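Local coordinates for uncharacterized GST-like proteinprotein (Pseudomonas syringae pv. tomato, PDB 3IC8) that is of unknown function but, with its thioredoxin-like N-terminal domain and all-helical second domain, probably resembles glutathione S-transferases that act on glutathione, at residues G49-P54 against G268-E273; A261-D266 against G304-K309; M277-E282 against F300-F305. All coordinates share one frame; numbering follows the deposited sequence.

How the contacts relate
Following the chain from the N terminus, the loop 49-54 of the thioredoxin-like domain comes first, and contact 1 joins it to 268-273 after 213 intervening residues that hold most of the helices. That long closure crosses contact 2, whose first segment, 261-266, lies inside it and whose second, 304-309, lies beyond. Contact 3 opens after contact 1 has closed; its first segment lies inside contact 2, and the two end on the same stretch, sharing G304 and F305. Contacts 2 and 3 thus tie up the C-terminal strands, and contact 1 fastens that unit to the thioredoxin-like domain. Y50 meets F305, V272 bonds to I262, and I262 packs on F300.

Contact 1. Residues G49-P54 against G268-E273; sequences GYRKTP and GVEAVE
The loop 49-54 passes the turn leading into strand 272-279 with Y50 and E270 the nearest backbone pair, their CA atoms 5.4 Å apart, and the contact is made largely by the E270 side chain reaching over the loop backbone. E270 CB sits 3.1 Å from G49 O, and beyond CG the chain runs out extended (chi2 -179°) toward R51. E270 OE1 accepts the backbone N-H of R51, 2.8 Å from R51 N, the donor standing 50° out of the carboxylate plane. The other oxygen, E270 OE2, lies over one face of the R51 guanidinium, 3.3 Å from R51 NE; no N-H points at it, so this salt bridge rests on charge alone. The two flat groups are steeply inclined, with 75° between their planes. E270 is the centre of an inverse gamma turn just ahead of the strand, and its CB points toward the loop. That loop links helix 41-47 to strand 55-58 in the thioredoxin-like domain and ends at P54, preceded by a cis peptide bond, as in the cis-proline loop of this fold. Beside the polar grip, V272 CG2 packs 4.1 Å from Y50 CB and also approaches Y50 N. Within the same domain, T47 OG1 bonds to G49 N and Y50 O, while the R51 side chain rests on L43 and T44 of helix 41-47.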
loop_
_atom_site.group_PDB
_atom_site.type_symbol
_atom_site.label_atom_id
_atom_site.label_comp_id
_atom_site.label_asym_id
_atom_site.label_seq_id
_atom_site.Cartn_x
_atom_site.Cartn_y
_atom_site.Cartn_z
ATOM N N GLY A 49 -20.743 -4.162 -37.724
ATOM C CA GLY A 49 -20.335 -2.801 -37.950
ATOM C C GLY A 49 -20.368 -1.795 -36.827
ATOM O O GLY A 49 -19.851 -0.730 -36.995
ATOM N N TYR A 50 -20.897 -2.140 -35.673
ATOM C CA TYR A 50 -20.737 -1.279 -34.540
ATOM C C TYR A 50 -19.279 -1.355 -34.186
ATOM O O TYR A 50 -18.724 -2.417 -34.083
ATOM C CB TYR A 50 -21.571 -1.793 -33.388
ATOM C CG TYR A 50 -21.490 -0.972 -32.137
ATOM C CD1 TYR A 50 -22.221 0.173 -32.001
ATOM C CD2 TYR A 50 -20.701 -1.359 -31.089
ATOM C CE1 TYR A 50 -22.159 0.908 -30.894
ATOM C CE2 TYR A 50 -20.640 -0.628 -29.967
ATOM C CZ TYR A 50 -21.375 0.512 -29.867
ATOM O OH TYR A 50 -21.302 1.260 -28.729
ATOM N N ARG A 51 -18.639 -0.220 -34.026
ATOM C CA ARG A 51 -17.232 -0.237 -33.740
ATOM C C ARG A 51 -16.776 0.460 -32.495
ATOM O O ARG A 51 -15.621 0.739 -32.369
ATOM C CB ARG A 51 -16.435 0.237 -34.930
ATOM C CG ARG A 51 -16.534 -0.686 -36.077
ATOM C CD ARG A 51 -15.520 -0.379 -37.086
ATOM N NE ARG A 51 -15.815 0.853 -37.776
ATOM C CZ ARG A 51 -16.524 0.927 -38.883
ATOM N NH1 ARG A 51 -17.025 -0.155 -39.434
ATOM N NH2 ARG A 51 -16.726 2.096 -39.431
ATOM N N LYS A 52 -17.661 0.748 -31.575
ATOM C CA LYS A 52 -17.213 1.348 -30.352
ATOM C C LYS A 52 -16.928 0.256 -29.348
ATOM O O LYS A 52 -17.742 -0.584 -29.097
ATOM C CB LYS A 52 -18.246 2.309 -29.822
ATOM C CG LYS A 52 -17.662 3.374 -28.983
ATOM C CD LYS A 52 -18.091 3.235 -27.545
ATOM C CE LYS A 52 -19.026 4.334 -27.156
ATOM N NZ LYS A 52 -18.374 5.320 -26.280
ATOM N N THR A 53 -15.749 0.279 -28.784
ATOM C CA THR A 53 -15.288 -0.777 -27.947
ATOM C C THR A 53 -14.937 -0.086 -26.681
ATOM O O THR A 53 -14.844 1.093 -26.674
ATOM C CB THR A 53 -14.081 -1.426 -28.542
ATOM O OG1 THR A 53 -13.126 -0.433 -28.859
ATOM C CG2 THR A 53 -14.449 -2.107 -29.792
ATOM N N PRO A 54 -14.806 -0.795 -25.583
ATOM C CA PRO A 54 -14.746 -2.241 -25.552
ATOM C C PRO A 54 -16.036 -2.983 -25.797
ATOM O O PRO A 54 -17.089 -2.480 -25.549
ATOM C CB PRO A 54 -14.250 -2.507 -24.154
ATOM C CG PRO A 54 -13.601 -1.335 -23.773
ATOM C CD PRO A 54 -14.367 -0.241 -24.316
ATOM N N GLY A 268 -24.836 7.348 -36.125
ATOM C CA GLY A 268 -25.854 6.740 -36.945
ATOM C C GLY A 268 -25.229 5.971 -38.065
ATOM O O GLY A 268 -25.851 5.126 -38.670
ATOM N N VAL A 269 -23.977 6.280 -38.339
ATOM C CA VAL A 269 -23.303 5.718 -39.480
ATOM C C VAL A 269 -23.140 4.217 -39.439
ATOM O O VAL A 269 -23.395 3.560 -40.423
ATOM C CB VAL A 269 -21.917 6.352 -39.615
ATOM C CG1 VAL A 269 -21.033 5.526 -40.503
ATOM C CG2 VAL A 269 -22.045 7.765 -40.133
ATOM N N GLU A 270 -22.697 3.673 -38.315
ATOM C CA GLU A 270 -22.488 2.240 -38.210
ATOM C C GLU A 270 -23.717 1.491 -37.768
ATOM O O GLU A 270 -23.675 0.805 -36.769
ATOM C CB GLU A 270 -21.378 1.934 -37.206
ATOM C CG GLU A 270 -20.378 3.035 -36.986
ATOM C CD GLU A 270 -19.284 2.665 -35.988
ATOM O OE1 GLU A 270 -19.606 2.306 -34.844
ATOM O OE2 GLU A 270 -18.099 2.768 -36.337
ATOM N N ALA A 271 -24.809 1.604 -38.494
ATOM C CA ALA A 271 -26.024 0.944 -38.080
ATOM C C ALA A 271 -25.860 -0.536 -38.273
ATOM O O ALA A 271 -25.104 -0.953 -39.115
ATOM C CB ALA A 271 -27.169 1.440 -38.853
ATOM N N VAL A 272 -26.561 -1.334 -37.492
ATOM C CA VAL A 272 -26.421 -2.761 -37.611
ATOM C C VAL A 272 -27.728 -3.397 -37.984
ATOM O O VAL A 272 -28.718 -3.169 -37.343
ATOM C CB VAL A 272 -25.954 -3.360 -36.322
ATOM C CG1 VAL A 272 -25.888 -4.823 -36.445
ATOM C CG2 VAL A 272 -24.635 -2.833 -35.968
ATOM N N GLU A 273 -27.717 -4.203 -39.031
ATOM C CA GLU A 273 -28.933 -4.750 -39.587
ATOM C C GLU A 273 -29.136 -6.210 -39.288
ATOM O O GLU A 273 -28.207 -6.956 -39.185
ATOM C CB GLU A 273 -28.961 -4.519 -41.075
#

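Contact 2. Residues A261-D266 against G304-K309; sequences AIAAVD and GFRVEK
Strands 261-264 and 305-309 run antiparallel, their axes 4.6 Å apart at closest approach, with A261 opposite E308 and A263 opposite R306 as hydrogen-bonded pairs. A261 and E308 exchange two backbone bonds, the straighter one, E308 N to A261 O, reaching 178° at the hydrogen. A263 and R306 do the same, R306 N coming within 2.8 Å of A263 O. V265 N still bonds to G304 O, carrying the pairing one residue past the end of strand 261-264. Between these pairs I262 faces V307 and A264 faces F305 in non-hydrogen-bonded positions. Strand 305-309 is outermost within this chain in the mixed sheet, and strand 272-279 lies beyond 261-264, bonded to it through V272 and I262. Four side chains share one face: I262, A264, F305 and V307. F305 CG lies anti to the carbonyl carbon (chi1 -73°), and its ring extends beside A264, F305 CE1 3.9 Å from A264 CB, while F305 CD1 meets I262 CG2 at 4.1 Å. The I262 and F305 side chains cross at about a right angle. Farther along, I262 CG1 packs 4.2 Å from V307 CG2, and L284 touches both I262 and V307. On the other face, with A261 and A263, the R306 chain is bent at chi3, and R306 NH1 lies 4.1 Å from A263 CB. R306 NH1 also forms a long ion pair with E308 OE2, 3.7 Å away, whereas E308 OE1 has its stronger partner in R310.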
loop_
_atom_site.group_PDB
_atom_site.type_symbol
_atom_site.label_atom_id
_atom_site.label_comp_id
_atom_site.label_asym_id
_atom_site.label_seq_id
_atom_site.Cartn_x
_atom_site.Cartn_y
_atom_site.Cartn_z
ATOM N N ALA A 261 -32.787 -2.224 -38.213
ATOM C CA ALA A 261 -31.446 -1.718 -38.087
ATOM C C ALA A 261 -31.368 -1.037 -36.753
ATOM O O ALA A 261 -32.321 -0.498 -36.280
ATOM C CB ALA A 261 -31.142 -0.769 -39.157
ATOM N N ILE A 262 -30.221 -1.107 -36.127
ATOM C CA ILE A 262 -30.019 -0.433 -34.878
ATOM C C ILE A 262 -28.784 0.393 -34.986
ATOM O O ILE A 262 -27.779 -0.065 -35.452
ATOM C CB ILE A 262 -29.900 -1.425 -33.721
ATOM C CG1 ILE A 262 -31.202 -2.144 -33.536
ATOM C CG2 ILE A 262 -29.610 -0.745 -32.439
ATOM C CD1 ILE A 262 -31.263 -2.880 -32.319
ATOM N N ALA A 263 -28.873 1.630 -34.553
ATOM C CA ALA A 263 -27.711 2.485 -34.528
ATOM C C ALA A 263 -27.600 3.236 -33.233
ATOM O O ALA A 263 -28.573 3.497 -32.584
ATOM C CB ALA A 263 -27.734 3.437 -35.668
ATOM N N ALA A 264 -26.384 3.582 -32.870
ATOM C CA ALA A 264 -26.166 4.440 -31.745
ATOM C C ALA A 264 -26.682 5.772 -32.155
ATOM O O ALA A 264 -26.560 6.153 -33.284
ATOM C CB ALA A 264 -24.740 4.526 -31.444
ATOM N N VAL A 265 -27.283 6.470 -31.220
ATOM C CA VAL A 265 -27.858 7.763 -31.472
ATOM C C VAL A 265 -26.820 8.787 -31.862
ATOM O O VAL A 265 -27.056 9.639 -32.691
ATOM C CB VAL A 265 -28.559 8.246 -30.262
ATOM C CG1 VAL A 265 -28.368 9.682 -30.140
ATOM C CG2 VAL A 265 -29.992 7.891 -30.342
ATOM N N ASP A 266 -25.672 8.702 -31.217
ATOM C CA ASP A 266 -24.508 9.490 -31.557
ATOM C C ASP A 266 -23.915 9.207 -32.928
ATOM O O ASP A 266 -23.487 10.108 -33.603
ATOM C CB ASP A 266 -23.420 9.260 -30.519
ATOM N N GLY A 304 -29.587 5.060 -25.665
ATOM C CA GLY A 304 -28.583 5.490 -26.586
ATOM C C GLY A 304 -28.609 4.856 -27.942
ATOM O O GLY A 304 -27.734 5.069 -28.723
ATOM N N PHE A 305 -29.620 4.073 -28.222
ATOM C CA PHE A 305 -29.681 3.406 -29.480
ATOM C C PHE A 305 -31.037 3.558 -30.082
ATOM O O PHE A 305 -32.003 3.670 -29.410
ATOM C CB PHE A 305 -29.328 1.943 -29.322
ATOM C CG PHE A 305 -27.889 1.699 -29.074
ATOM C CD1 PHE A 305 -27.056 1.359 -30.086
ATOM C CD2 PHE A 305 -27.372 1.823 -27.827
ATOM C CE1 PHE A 305 -25.759 1.150 -29.852
ATOM C CE2 PHE A 305 -26.089 1.614 -27.602
ATOM C CZ PHE A 305 -25.277 1.276 -28.612
ATOM N N ARG A 306 -31.091 3.561 -31.384
ATOM C CA ARG A 306 -32.326 3.804 -32.063
ATOM C C ARG A 306 -32.666 2.628 -32.910
ATOM O O ARG A 306 -31.809 2.009 -33.462
ATOM C CB ARG A 306 -32.196 5.037 -32.930
ATOM C CG ARG A 306 -33.340 5.248 -33.851
ATOM C CD ARG A 306 -32.917 6.014 -35.043
ATOM N NE ARG A 306 -32.194 7.204 -34.655
ATOM C CZ ARG A 306 -30.963 7.500 -35.044
ATOM N NH1 ARG A 306 -30.306 6.684 -35.842
ATOM N NH2 ARG A 306 -30.392 8.616 -34.631
ATOM N N VAL A 307 -33.940 2.326 -33.013
ATOM C CA VAL A 307 -34.380 1.242 -33.850
ATOM C C VAL A 307 -35.196 1.741 -35.023
ATOM O O VAL A 307 -36.153 2.468 -34.871
ATOM C CB VAL A 307 -35.176 0.234 -33.056
ATOM C CG1 VAL A 307 -35.375 -1.005 -33.835
ATOM C CG2 VAL A 307 -34.458 -0.087 -31.831
ATOM N N GLU A 308 -34.763 1.348 -36.206
ATOM C CA GLU A 308 -35.389 1.725 -37.444
ATOM C C GLU A 308 -35.921 0.481 -38.064
ATOM O O GLU A 308 -35.241 -0.507 -38.101
ATOM C CB GLU A 308 -34.335 2.252 -38.389
ATOM C CG GLU A 308 -34.235 3.734 -38.501
ATOM C CD GLU A 308 -32.949 4.162 -39.152
ATOM O OE1 GLU A 308 -32.706 3.719 -40.283
ATOM O OE2 GLU A 308 -32.176 4.926 -38.536
ATOM N N LYS A 309 -37.124 0.530 -38.597
ATOM C CA LYS A 309 -37.646 -0.583 -39.378
ATOM C C LYS A 309 -36.891 -0.777 -40.690
ATOM O O LYS A 309 -36.405 0.164 -41.276
ATOM C CB LYS A 309 -39.128 -0.382 -39.650
#

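Contact 3. Residues M277-E282 against F300-F305; sequences MFTGRE and FPRLGF
R302 reaches across from the loop 300-305 to the end of strand 272-279 and brings its guanidinium up to T279 and the backbone of G280, NE near G280 and NH2 near T279. With its CG anti to the carbonyl carbon (chi1 -61°), R302 CG lies 3.7 Å from G280 O. R302 NE gives a weak hydrogen bond to G280 O, 3.0 Å away, with an angle of only 129° at the hydrogen. The aliphatic part follows the same backbone: R302 CD is 3.5 Å from G280 O and 3.7 Å from R281 O. R302 NH2 comes within 2.8 Å of T279 OG1, but the angle is too poor for a hydrogen bond. Both groups instead turn to D250, whose OD2 forms a salt bridge with R302 NH2 and a hydrogen bond with T279 OG1. E282 meets the loop through its backbone: E282 O receives a CA-H...O contact from P301 CA, 3.6 Å away. R302 is also the first residue of a type II beta turn that ends at F305 and leads into strand 305-309, with G304 at its third position. This turn thus lies beside the loop between strands 272-279 and 284-290, while F248 and P251 also touch the R302 side chain. One carboxylate oxygen of D250 is shared by an arginine and a threonine; its negative charge probably helps keep the guanidinium close to the T279 hydroxyl despite their lack of a direct bond.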
loop_
_atom_site.group_PDB
_atom_site.type_symbol
_atom_site.label_atom_id
_atom_site.label_comp_id
_atom_site.label_asym_id
_atom_site.label_seq_id
_atom_site.Cartn_x
_atom_site.Cartn_y
_atom_site.Cartn_z
HETATM N N MSE A 277 -34.707 -10.197 -32.489
HETATM C CA MSE A 277 -35.102 -11.404 -31.822
HETATM C C MSE A 277 -35.744 -11.199 -30.474
HETATM O O MSE A 277 -36.492 -12.022 -30.028
HETATM C CB MSE A 277 -33.882 -12.297 -31.715
HETATM C CG MSE A 277 -33.254 -12.542 -33.062
HETATM SE SE MSE A 277 -34.139 -13.905 -34.072
HETATM C CE MSE A 277 -33.988 -15.227 -32.737
ATOM N N PHE A 278 -35.403 -10.110 -29.809
ATOM C CA PHE A 278 -35.943 -9.822 -28.509
ATOM C C PHE A 278 -35.951 -8.340 -28.264
ATOM O O PHE A 278 -35.026 -7.662 -28.606
ATOM C CB PHE A 278 -35.096 -10.525 -27.468
ATOM C CG PHE A 278 -35.449 -10.200 -26.058
ATOM C CD1 PHE A 278 -36.311 -10.985 -25.355
ATOM C CD2 PHE A 278 -34.887 -9.135 -25.421
ATOM C CE1 PHE A 278 -36.609 -10.704 -24.094
ATOM C CE2 PHE A 278 -35.193 -8.865 -24.151
ATOM C CZ PHE A 278 -36.054 -9.645 -23.494
ATOM N N THR A 279 -37.024 -7.851 -27.676
ATOM C CA THR A 279 -37.121 -6.493 -27.215
ATOM C C THR A 279 -37.521 -6.556 -25.768
ATOM O O THR A 279 -38.430 -7.249 -25.409
ATOM C CB THR A 279 -38.107 -5.676 -28.037
ATOM O OG1 THR A 279 -38.151 -4.352 -27.538
ATOM C CG2 THR A 279 -39.454 -6.226 -27.918
ATOM N N GLY A 280 -36.803 -5.838 -24.932
ATOM C CA GLY A 280 -36.928 -5.953 -23.499
ATOM C C GLY A 280 -36.683 -4.648 -22.817
ATOM O O GLY A 280 -36.392 -3.686 -23.454
ATOM N N ARG A 281 -36.850 -4.632 -21.512
ATOM C CA ARG A 281 -36.677 -3.439 -20.714
ATOM C C ARG A 281 -35.258 -2.894 -20.741
ATOM O O ARG A 281 -35.037 -1.713 -20.831
ATOM C CB ARG A 281 -37.036 -3.762 -19.281
ATOM C CG ARG A 281 -38.478 -3.792 -18.994
ATOM C CD ARG A 281 -38.744 -4.613 -17.754
ATOM N NE ARG A 281 -40.152 -4.918 -17.559
ATOM C CZ ARG A 281 -40.852 -5.772 -18.294
ATOM N NH1 ARG A 281 -40.290 -6.418 -19.296
ATOM N NH2 ARG A 281 -42.122 -5.979 -18.024
ATOM N N GLU A 282 -34.309 -3.796 -20.658
ATOM C CA GLU A 282 -32.927 -3.471 -20.716
ATOM C C GLU A 282 -32.275 -3.796 -22.033
ATOM O O GLU A 282 -31.155 -3.420 -22.248
ATOM C CB GLU A 282 -32.219 -4.240 -19.630
ATOM C CG GLU A 282 -32.637 -3.867 -18.259
ATOM C CD GLU A 282 -32.100 -2.525 -17.803
ATOM O OE1 GLU A 282 -31.089 -2.077 -18.316
ATOM O OE2 GLU A 282 -32.695 -1.913 -16.921
ATOM N N PHE A 300 -28.025 -4.884 -27.634
ATOM C CA PHE A 300 -27.964 -3.458 -27.448
ATOM C C PHE A 300 -28.904 -3.054 -26.369
ATOM O O PHE A 300 -29.927 -3.622 -26.220
ATOM C CB PHE A 300 -28.424 -2.734 -28.682
ATOM C CG PHE A 300 -27.592 -2.952 -29.859
ATOM C CD1 PHE A 300 -26.452 -2.259 -30.036
ATOM C CD2 PHE A 300 -27.979 -3.827 -30.820
ATOM C CE1 PHE A 300 -25.714 -2.458 -31.124
ATOM C CE2 PHE A 300 -27.233 -4.015 -31.900
ATOM C CZ PHE A 300 -26.114 -3.325 -32.059
ATOM N N PRO A 301 -28.556 -2.030 -25.635
ATOM C CA PRO A 301 -29.452 -1.428 -24.667
ATOM C C PRO A 301 -30.498 -0.553 -25.316
ATOM O O PRO A 301 -30.293 -0.091 -26.394
ATOM C CB PRO A 301 -28.508 -0.577 -23.851
ATOM C CG PRO A 301 -27.410 -0.323 -24.694
ATOM C CD PRO A 301 -27.233 -1.425 -25.590
ATOM N N ARG A 302 -31.602 -0.309 -24.652
ATOM C CA ARG A 302 -32.514 0.675 -25.162
ATOM C C ARG A 302 -31.873 2.047 -25.172
ATOM O O ARG A 302 -32.027 2.784 -26.109
ATOM C CB ARG A 302 -33.809 0.708 -24.377
ATOM C CG ARG A 302 -34.598 -0.544 -24.372
ATOM C CD ARG A 302 -36.015 -0.231 -24.083
ATOM N NE ARG A 302 -36.954 -1.057 -24.823
ATOM C CZ ARG A 302 -37.300 -0.878 -26.084
ATOM N NH1 ARG A 302 -36.791 0.086 -26.793
ATOM N NH2 ARG A 302 -38.157 -1.683 -26.641
ATOM N N LEU A 303 -31.153 2.383 -24.122
ATOM C CA LEU A 303 -30.586 3.698 -23.998
ATOM C C LEU A 303 -29.464 3.963 -24.957
ATOM O O LEU A 303 -28.539 3.228 -25.047
ATOM C CB LEU A 303 -30.100 3.935 -22.589
ATOM C CG LEU A 303 -31.060 3.645 -21.459
ATOM C CD1 LEU A 303 -30.510 4.154 -20.205
ATOM C CD2 LEU A 303 -32.389 4.238 -21.722
ATOM N N GLY A 304 -29.587 5.060 -25.665
ATOM C CA GLY A 304 -28.583 5.490 -26.586
ATOM C C GLY A 304 -28.609 4.856 -27.942
ATOM O O GLY A 304 -27.734 5.069 -28.723
ATOM N N PHE A 305 -29.620 4.073 -28.222
ATOM C CA PHE A 305 -29.681 3.406 -29.480
ATOM C C PHE A 305 -31.037 3.558 -30.082
ATOM O O PHE A 305 -32.003 3.670 -29.410
ATOM C CB PHE A 305 -29.328 1.943 -29.322
ATOM C CG PHE A 305 -27.889 1.699 -29.074
ATOM C CD1 PHE A 305 -27.056 1.359 -30.086
ATOM C CD2 PHE A 305 -27.372 1.823 -27.827
ATOM C CE1 PHE A 305 -25.759 1.150 -29.852
ATOM C CE2 PHE A 305 -26.089 1.614 -27.602
ATOM C CZ PHE A 305 -25.277 1.276 -28.612
#